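Local coordinates for protein PaaA (Enterobacter agglomerans, PDB 5FF5) that probably acts as an E1-like, ThiF-family adenylating enzyme and takes part in forming the bicyclic core of the peptide antibiotic pantocin A, at residues Q112-Y126 with D338-P350. Sequence-based numbering, arbitrary orientation.
Sequences QFSLIDADNQHPFVY and DQVVKTITGYDKP
With CG between its backbone N and carbonyl carbon (chi1 85°), Tyr347 lays its ring against Phe113 and sends its hydroxyl to Gln112, whose extended chain (chi1 172°) carries the amide there. Gln112 NE2 gives Tyr347 OH a bent hydrogen bond of 2.8 Å, with the hydroxyl close to the amide plane. Lys342 NZ donates to the same oxygen and is also paired with Asp348 in a salt bridge, so the hydroxyl is gripped from both segments. Gln112 OE1 is hydrogen-bonded to Ser325 OG of the second subunit. Phe113 CD1 lies over one face of the Tyr347 ring, 3.4 Å from Tyr347 CG; the two ring planes are inclined at 52°. The Tyr347 CB makes a CH-pi contact over the centre of the Tyr126 ring, 3.8 Å from the centroid, while Thr345 O meets that ring's edge. Beyond the rings, Ala118 N donates to Tyr347 O (2.9 Å), tying together the turns that follow two helices. The Tyr126 hydroxyl bonds to Asp117 OD1 and accepts from Asp119 N. Arg129 links Asp119 OD1 to Thr345 O. Within the ThiF-family region, the contact thus joins helices 107-116 and 123-131 to the C-terminal end of helix 326-345, which also packs on strand 227-229.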
ATOM      1  N   GLN A 112     -16.103  -3.760   3.743  1.00 48.92           N
ATOM      2  CA  GLN A 112     -15.154  -4.835   3.950  1.00 44.44           C
ATOM      3  C   GLN A 112     -15.311  -5.503   5.308  1.00 48.90           C
ATOM      4  O   GLN A 112     -15.170  -6.717   5.404  1.00 48.42           O
ATOM      5  CB  GLN A 112     -13.745  -4.308   3.774  1.00 46.83           C
ATOM      6  CG  GLN A 112     -12.669  -5.284   4.136  1.00 49.85           C
ATOM      7  CD  GLN A 112     -11.293  -4.667   3.970  1.00 59.18           C
ATOM      8  OE1 GLN A 112     -11.037  -3.948   2.995  1.00 54.22           O
ATOM      9  NE2 GLN A 112     -10.403  -4.922   4.932  1.00 57.58           N
ATOM     10  N   PHE A 113     -15.605  -4.723   6.352  1.00 53.33           N
ATOM     11  CA  PHE A 113     -15.860  -5.296   7.682  1.00 48.93           C
ATOM     12  C   PHE A 113     -17.130  -6.126   7.619  1.00 47.39           C
ATOM     13  O   PHE A 113     -17.184  -7.244   8.131  1.00 47.91           O
ATOM     14  CB  PHE A 113     -16.022  -4.222   8.777  1.00 45.19           C
ATOM     15  CG  PHE A 113     -14.877  -3.257   8.880  1.00 46.06           C
ATOM     16  CD1 PHE A 113     -13.581  -3.649   8.604  1.00 45.68           C
ATOM     17  CD2 PHE A 113     -15.113  -1.936   9.219  1.00 42.09           C
ATOM     18  CE1 PHE A 113     -12.563  -2.741   8.671  1.00 42.09           C
ATOM     19  CE2 PHE A 113     -14.099  -1.042   9.282  1.00 42.09           C
ATOM     20  CZ  PHE A 113     -12.835  -1.439   9.004  1.00 42.09           C
ATOM     21  N   SER A 114     -18.157  -5.570   6.983  1.00 48.01           N
ATOM     22  CA  SER A 114     -19.461  -6.221   6.951  1.00 53.92           C
ATOM     23  C   SER A 114     -19.395  -7.555   6.231  1.00 52.37           C
ATOM     24  O   SER A 114     -20.227  -8.433   6.434  1.00 55.10           O
ATOM     25  CB  SER A 114     -20.490  -5.326   6.270  1.00 50.66           C
ATOM     26  OG  SER A 114     -21.759  -5.953   6.255  1.00 53.75           O
ATOM     27  N   LEU A 115     -18.377  -7.695   5.401  1.00 51.85           N
ATOM     28  CA  LEU A 115     -18.190  -8.894   4.608  1.00 56.97           C
ATOM     29  C   LEU A 115     -17.666 -10.089   5.393  1.00 50.88           C
ATOM     30  O   LEU A 115     -18.141 -11.205   5.213  1.00 63.24           O
ATOM     31  CB  LEU A 115     -17.240  -8.585   3.453  1.00 65.22           C
ATOM     32  CG  LEU A 115     -17.357  -9.437   2.202  1.00 56.00           C
ATOM     33  CD1 LEU A 115     -18.707  -9.154   1.564  1.00 59.23           C
ATOM     34  CD2 LEU A 115     -16.198  -9.097   1.283  1.00 54.08           C
ATOM     35  N   ILE A 116     -16.695  -9.867   6.268  1.00 49.26           N
ATOM     36  CA  ILE A 116     -16.142 -10.983   7.017  1.00 47.39           C
ATOM     37  C   ILE A 116     -16.783 -11.081   8.377  1.00 42.25           C
ATOM     38  O   ILE A 116     -16.925 -12.165   8.906  1.00 57.75           O
ATOM     39  CB  ILE A 116     -14.638 -10.892   7.166  1.00 52.24           C
ATOM     40  CG1 ILE A 116     -13.993 -10.742   5.791  1.00 55.43           C
ATOM     41  CG2 ILE A 116     -14.112 -12.157   7.838  1.00 57.36           C
ATOM     42  CD1 ILE A 116     -12.576 -11.277   5.734  1.00 64.39           C
ATOM     43  N   ASP A 117     -17.097  -9.943   8.966  1.00 42.09           N
ATOM     44  CA  ASP A 117     -17.873  -9.906  10.189  1.00 44.91           C
ATOM     45  C   ASP A 117     -17.547 -10.993  11.223  1.00 50.97           C
ATOM     46  O   ASP A 117     -18.429 -11.747  11.613  1.00 55.65           O
ATOM     47  CB  ASP A 117     -19.337 -10.008   9.836  1.00 45.51           C
ATOM     48  CG  ASP A 117     -20.214  -9.401  10.880  1.00 57.81           C
ATOM     49  OD1 ASP A 117     -19.776  -9.337  12.050  1.00 61.76           O
ATOM     50  OD2 ASP A 117     -21.361  -9.033  10.549  1.00 68.35           O
ATOM     51  N   ALA A 118     -16.292 -11.103  11.647  1.00 54.06           N
ATOM     52  CA  ALA A 118     -15.901 -12.143  12.606  1.00 51.96           C
ATOM     53  C   ALA A 118     -16.470 -11.948  14.023  1.00 59.08           C
ATOM     54  O   ALA A 118     -16.763 -12.924  14.712  1.00 59.60           O
ATOM     55  CB  ALA A 118     -14.403 -12.243  12.669  1.00 47.36           C
ATOM     56  N   ASP A 119     -16.620 -10.705  14.474  1.00 53.60           N
ATOM     57  CA  ASP A 119     -17.064 -10.487  15.847  1.00 50.60           C
ATOM     58  C   ASP A 119     -18.559 -10.368  15.906  1.00 56.25           C
ATOM     59  O   ASP A 119     -19.123 -10.060  16.956  1.00 60.83           O
ATOM     60  CB  ASP A 119     -16.445  -9.238  16.467  1.00 57.36           C
ATOM     61  CG  ASP A 119     -16.263  -9.369  17.972  1.00 52.27           C
ATOM     62  OD1 ASP A 119     -16.809  -8.514  18.699  1.00 55.66           O
ATOM     63  OD2 ASP A 119     -15.605 -10.330  18.429  1.00 53.13           O
ATOM     64  N   ASN A 120     -19.201 -10.596  14.767  1.00 62.17           N
ATOM     65  CA  ASN A 120     -20.651 -10.603  14.715  1.00 58.24           C
ATOM     66  C   ASN A 120     -21.200  -9.299  15.238  1.00 55.61           C
ATOM     67  O   ASN A 120     -21.804  -9.254  16.306  1.00 56.45           O
ATOM     68  CB  ASN A 120     -21.194 -11.782  15.522  1.00 61.38           C
ATOM     69  CG  ASN A 120     -22.658 -11.999  15.308  1.00 66.38           C
ATOM     70  OD1 ASN A 120     -23.202 -11.605  14.282  1.00 74.13           O
ATOM     71  ND2 ASN A 120     -23.319 -12.628  16.278  1.00 75.28           N
ATOM     72  N   GLN A 121     -20.912  -8.230  14.503  1.00 49.89           N
ATOM     73  CA  GLN A 121     -21.366  -6.905  14.868  1.00 45.87           C
ATOM     74  C   GLN A 121     -21.939  -6.184  13.705  1.00 48.08           C
ATOM     75  O   GLN A 121     -21.635  -6.509  12.569  1.00 60.60           O
ATOM     76  CB  GLN A 121     -20.222  -6.079  15.439  1.00 55.73           C
ATOM     77  CG  GLN A 121     -19.414  -6.838  16.406  1.00 52.63           C
ATOM     78  CD  GLN A 121     -20.084  -6.755  17.717  1.00 50.82           C
ATOM     79  OE1 GLN A 121     -20.957  -5.908  17.898  1.00 53.53           O
ATOM     80  NE2 GLN A 121     -19.732  -7.640  18.637  1.00 55.05           N
ATOM     81  N   HIS A 122     -22.689  -5.130  13.991  1.00 48.29           N
ATOM     82  CA  HIS A 122     -23.154  -4.270  12.937  1.00 47.05           C
ATOM     83  C   HIS A 122     -21.907  -3.614  12.396  1.00 44.86           C
ATOM     84  O   HIS A 122     -20.992  -3.331  13.156  1.00 52.65           O
ATOM     85  CB  HIS A 122     -24.166  -3.256  13.451  1.00 45.70           C
ATOM     86  CG  HIS A 122     -24.761  -2.413  12.369  1.00 49.34           C
ATOM     87  ND1 HIS A 122     -24.046  -1.444  11.703  1.00 50.19           N
ATOM     88  CD2 HIS A 122     -25.995  -2.416  11.816  1.00 47.43           C
ATOM     89  CE1 HIS A 122     -24.818  -0.873  10.796  1.00 51.84           C
ATOM     90  NE2 HIS A 122     -26.009  -1.444  10.846  1.00 50.66           N
ATOM     91  N   PRO A 123     -21.853  -3.388  11.082  1.00 42.09           N
ATOM     92  CA  PRO A 123     -20.666  -2.849  10.411  1.00 49.53           C
ATOM     93  C   PRO A 123     -20.200  -1.531  10.992  1.00 44.97           C
ATOM     94  O   PRO A 123     -19.001  -1.282  11.037  1.00 47.07           O
ATOM     95  CB  PRO A 123     -21.137  -2.657   8.974  1.00 42.09           C
ATOM     96  CG  PRO A 123     -22.167  -3.691   8.815  1.00 57.47           C
ATOM     97  CD  PRO A 123     -22.912  -3.704  10.121  1.00 47.96           C
ATOM     98  N   PHE A 124     -21.131  -0.714  11.452  1.00 42.09           N
ATOM     99  CA  PHE A 124     -20.755   0.558  12.017  1.00 42.51           C
ATOM    100  C   PHE A 124     -19.946   0.330  13.288  1.00 49.61           C
ATOM    101  O   PHE A 124     -19.005   1.076  13.561  1.00 53.92           O
ATOM    102  CB  PHE A 124     -21.989   1.405  12.318  1.00 46.13           C
ATOM    103  CG  PHE A 124     -22.609   2.037  11.103  1.00 47.89           C
ATOM    104  CD1 PHE A 124     -22.000   1.953   9.869  1.00 48.23           C
ATOM    105  CD2 PHE A 124     -23.805   2.731  11.207  1.00 51.75           C
ATOM    106  CE1 PHE A 124     -22.577   2.540   8.765  1.00 52.30           C
ATOM    107  CE2 PHE A 124     -24.380   3.325  10.110  1.00 45.77           C
ATOM    108  CZ  PHE A 124     -23.763   3.227   8.887  1.00 51.42           C
ATOM    109  N   VAL A 125     -20.280  -0.718  14.041  1.00 45.86           N
ATOM    110  CA  VAL A 125     -19.613  -0.964  15.303  1.00 42.09           C
ATOM    111  C   VAL A 125     -18.124  -1.099  15.095  1.00 42.09           C
ATOM    112  O   VAL A 125     -17.348  -0.533  15.849  1.00 42.25           O
ATOM    113  CB  VAL A 125     -20.152  -2.213  16.002  1.00 42.09           C
ATOM    114  CG1 VAL A 125     -19.106  -2.818  16.876  1.00 44.16           C
ATOM    115  CG2 VAL A 125     -21.373  -1.883  16.814  1.00 42.09           C
ATOM    116  N   TYR A 126     -17.710  -1.754  14.022  1.00 45.40           N
ATOM    117  CA  TYR A 126     -16.277  -1.936  13.807  1.00 46.79           C
ATOM    118  C   TYR A 126     -15.551  -0.604  13.655  1.00 45.29           C
ATOM    119  O   TYR A 126     -14.501  -0.397  14.265  1.00 46.40           O
ATOM    120  CB  TYR A 126     -16.017  -2.814  12.584  1.00 42.09           C
ATOM    121  CG  TYR A 126     -16.432  -4.240  12.784  1.00 42.09           C
ATOM    122  CD1 TYR A 126     -15.827  -5.023  13.741  1.00 48.28           C
ATOM    123  CD2 TYR A 126     -17.438  -4.802  12.022  1.00 54.54           C
ATOM    124  CE1 TYR A 126     -16.209  -6.331  13.940  1.00 55.06           C
ATOM    125  CE2 TYR A 126     -17.832  -6.117  12.209  1.00 53.18           C
ATOM    126  CZ  TYR A 126     -17.210  -6.875  13.170  1.00 55.93           C
ATOM    127  OH  TYR A 126     -17.587  -8.185  13.371  1.00 62.24           O
ATOM    128  N   ASP A 338      -3.278  -2.951   8.148  1.00 49.64           N
ATOM    129  CA  ASP A 338      -4.267  -4.012   8.051  1.00 45.41           C
ATOM    130  C   ASP A 338      -4.282  -4.860   9.326  1.00 53.78           C
ATOM    131  O   ASP A 338      -5.355  -5.141   9.863  1.00 55.15           O
ATOM    132  CB  ASP A 338      -4.016  -4.887   6.832  1.00 53.14           C
ATOM    133  CG  ASP A 338      -5.069  -6.002   6.677  1.00 76.23           C
ATOM    134  OD1 ASP A 338      -6.211  -5.685   6.248  1.00 78.20           O
ATOM    135  OD2 ASP A 338      -4.755  -7.193   6.942  1.00 76.23           O
ATOM    136  N   GLN A 339      -3.106  -5.264   9.813  1.00 54.00           N
ATOM    137  CA  GLN A 339      -3.022  -6.071  11.041  1.00 48.96           C
ATOM    138  C   GLN A 339      -3.458  -5.300  12.278  1.00 49.11           C
ATOM    139  O   GLN A 339      -4.069  -5.868  13.184  1.00 54.48           O
ATOM    140  CB  GLN A 339      -1.610  -6.602  11.278  1.00 46.39           C
ATOM    141  CG  GLN A 339      -1.153  -7.648  10.274  1.00 54.29           C
ATOM    142  CD  GLN A 339      -2.057  -8.865  10.231  1.00 52.20           C
ATOM    143  OE1 GLN A 339      -2.123  -9.641  11.192  1.00 48.49           O
ATOM    144  NE2 GLN A 339      -2.737  -9.059   9.094  1.00 47.54           N
ATOM    145  N   VAL A 340      -3.133  -4.014  12.340  1.00 52.37           N
ATOM    146  CA  VAL A 340      -3.592  -3.200  13.464  1.00 49.18           C
ATOM    147  C   VAL A 340      -5.104  -3.010  13.415  1.00 47.95           C
ATOM    148  O   VAL A 340      -5.763  -3.081  14.446  1.00 42.09           O
ATOM    149  CB  VAL A 340      -2.896  -1.835  13.499  1.00 45.92           C
ATOM    150  CG1 VAL A 340      -3.611  -0.873  14.443  1.00 42.09           C
ATOM    151  CG2 VAL A 340      -1.439  -2.021  13.856  1.00 42.52           C
ATOM    152  N   VAL A 341      -5.649  -2.780  12.221  1.00 43.68           N
ATOM    153  CA  VAL A 341      -7.082  -2.580  12.092  1.00 42.23           C
ATOM    154  C   VAL A 341      -7.860  -3.840  12.444  1.00 42.09           C
ATOM    155  O   VAL A 341      -8.831  -3.784  13.199  1.00 42.09           O
ATOM    156  CB  VAL A 341      -7.463  -2.113  10.694  1.00 42.09           C
ATOM    157  CG1 VAL A 341      -8.959  -2.268  10.482  1.00 42.09           C
ATOM    158  CG2 VAL A 341      -7.060  -0.660  10.532  1.00 42.09           C
ATOM    159  N   LYS A 342      -7.414  -4.980  11.930  1.00 47.74           N
ATOM    160  CA  LYS A 342      -8.019  -6.267  12.295  1.00 48.83           C
ATOM    161  C   LYS A 342      -7.970  -6.550  13.794  1.00 43.99           C
ATOM    162  O   LYS A 342      -8.917  -7.095  14.340  1.00 45.38           O
ATOM    163  CB  LYS A 342      -7.344  -7.415  11.543  1.00 45.03           C
ATOM    164  CG  LYS A 342      -7.655  -7.474  10.069  1.00 47.92           C
ATOM    165  CD  LYS A 342      -7.318  -8.853   9.550  1.00 55.67           C
ATOM    166  CE  LYS A 342      -6.852  -8.851   8.104  1.00 61.19           C
ATOM    167  NZ  LYS A 342      -7.975  -8.553   7.158  1.00 72.26           N
ATOM    168  N   THR A 343      -6.869  -6.191  14.451  1.00 46.25           N
ATOM    169  CA  THR A 343      -6.736  -6.408  15.890  1.00 44.15           C
ATOM    170  C   THR A 343      -7.661  -5.499  16.687  1.00 42.09           C
ATOM    171  O   THR A 343      -8.407  -5.974  17.516  1.00 42.09           O
ATOM    172  CB  THR A 343      -5.303  -6.183  16.377  1.00 47.92           C
ATOM    173  OG1 THR A 343      -4.400  -7.002  15.621  1.00 46.68           O
ATOM    174  CG2 THR A 343      -5.196  -6.533  17.860  1.00 42.09           C
ATOM    175  N   ILE A 344      -7.590  -4.193  16.450  1.00 44.95           N
ATOM    176  CA  ILE A 344      -8.454  -3.239  17.142  1.00 42.09           C
ATOM    177  C   ILE A 344      -9.933  -3.558  16.961  1.00 46.72           C
ATOM    178  O   ILE A 344     -10.673  -3.604  17.938  1.00 45.79           O
ATOM    179  CB  ILE A 344      -8.245  -1.799  16.649  1.00 42.09           C
ATOM    180  CG1 ILE A 344      -6.836  -1.297  16.972  1.00 47.13           C
ATOM    181  CG2 ILE A 344      -9.312  -0.889  17.223  1.00 42.09           C
ATOM    182  CD1 ILE A 344      -6.476   0.068  16.340  1.00 42.09           C
ATOM    183  N   THR A 345     -10.363  -3.791  15.717  1.00 45.32           N
ATOM    184  CA  THR A 345     -11.792  -3.899  15.433  1.00 42.77           C
ATOM    185  C   THR A 345     -12.287  -5.321  15.573  1.00 44.24           C
ATOM    186  O   THR A 345     -13.431  -5.548  15.958  1.00 47.28           O
ATOM    187  CB  THR A 345     -12.174  -3.391  14.022  1.00 49.15           C
ATOM    188  OG1 THR A 345     -11.710  -4.299  13.013  1.00 49.90           O
ATOM    189  CG2 THR A 345     -11.639  -1.987  13.780  1.00 47.17           C
ATOM    190  N   GLY A 346     -11.469  -6.275  15.163  1.00 44.63           N
ATOM    191  CA  GLY A 346     -11.860  -7.666  15.266  1.00 51.95           C
ATOM    192  C   GLY A 346     -12.811  -8.163  14.183  1.00 53.59           C
ATOM    193  O   GLY A 346     -13.500  -9.166  14.374  1.00 54.19           O
ATOM    194  N   TYR A 347     -12.869  -7.460  13.055  1.00 57.05           N
ATOM    195  CA  TYR A 347     -13.737  -7.853  11.946  1.00 48.77           C
ATOM    196  C   TYR A 347     -13.187  -9.092  11.277  1.00 43.72           C
ATOM    197  O   TYR A 347     -13.902  -9.774  10.592  1.00 52.92           O
ATOM    198  CB  TYR A 347     -13.869  -6.720  10.926  1.00 50.36           C
ATOM    199  CG  TYR A 347     -12.755  -6.690   9.899  1.00 46.26           C
ATOM    200  CD1 TYR A 347     -11.565  -6.021  10.143  1.00 48.16           C
ATOM    201  CD2 TYR A 347     -12.901  -7.317   8.688  1.00 46.32           C
ATOM    202  CE1 TYR A 347     -10.554  -6.005   9.210  1.00 48.61           C
ATOM    203  CE2 TYR A 347     -11.899  -7.305   7.751  1.00 51.95           C
ATOM    204  CZ  TYR A 347     -10.727  -6.651   8.007  1.00 48.15           C
ATOM    205  OH  TYR A 347      -9.735  -6.647   7.039  1.00 49.12           O
ATOM    206  N   ASP A 348     -11.913  -9.382  11.506  1.00 44.41           N
ATOM    207  CA  ASP A 348     -11.209 -10.529  10.920  1.00 50.09           C
ATOM    208  C   ASP A 348      -9.995 -10.816  11.782  1.00 46.22           C
ATOM    209  O   ASP A 348      -9.467  -9.910  12.404  1.00 56.25           O
ATOM    210  CB  ASP A 348     -10.761 -10.226   9.474  1.00 56.12           C
ATOM    211  CG  ASP A 348     -10.106 -11.434   8.767  1.00 57.79           C
ATOM    212  OD1 ASP A 348     -10.273 -12.596   9.198  1.00 55.60           O
ATOM    213  OD2 ASP A 348      -9.341 -11.199   7.806  1.00 61.86           O
ATOM    214  N   LYS A 349      -9.520 -12.053  11.790  1.00 42.09           N
ATOM    215  CA  LYS A 349      -8.431 -12.436  12.677  1.00 42.82           C
ATOM    216  C   LYS A 349      -7.036 -12.052  12.149  1.00 49.57           C
ATOM    217  O   LYS A 349      -6.756 -12.156  10.964  1.00 58.59           O
ATOM    218  CB  LYS A 349      -8.547 -13.926  12.968  1.00 42.09           C
ATOM    219  CG  LYS A 349      -9.934 -14.254  13.589  1.00 56.32           C
ATOM    220  CD  LYS A 349     -10.358 -13.146  14.606  1.00 80.81           C
ATOM    221  CE  LYS A 349     -11.648 -13.443  15.423  1.00 81.79           C
ATOM    222  NZ  LYS A 349     -12.012 -12.323  16.390  1.00 56.44           N
ATOM    223  N   PRO A 350      -6.151 -11.581  13.038  1.00 53.31           N
ATOM    224  CA  PRO A 350      -4.829 -11.172  12.560  1.00 50.74           C
ATOM    225  C   PRO A 350      -3.819 -12.281  12.658  1.00 53.10           C
ATOM    226  O   PRO A 350      -3.695 -12.934  13.689  1.00 58.86           O
ATOM    227  CB  PRO A 350      -4.447 -10.021  13.499  1.00 42.09           C
ATOM    228  CG  PRO A 350      -5.239 -10.261  14.754  1.00 48.59           C
ATOM    229  CD  PRO A 350      -6.292 -11.337  14.482  1.00 51.03           C
TER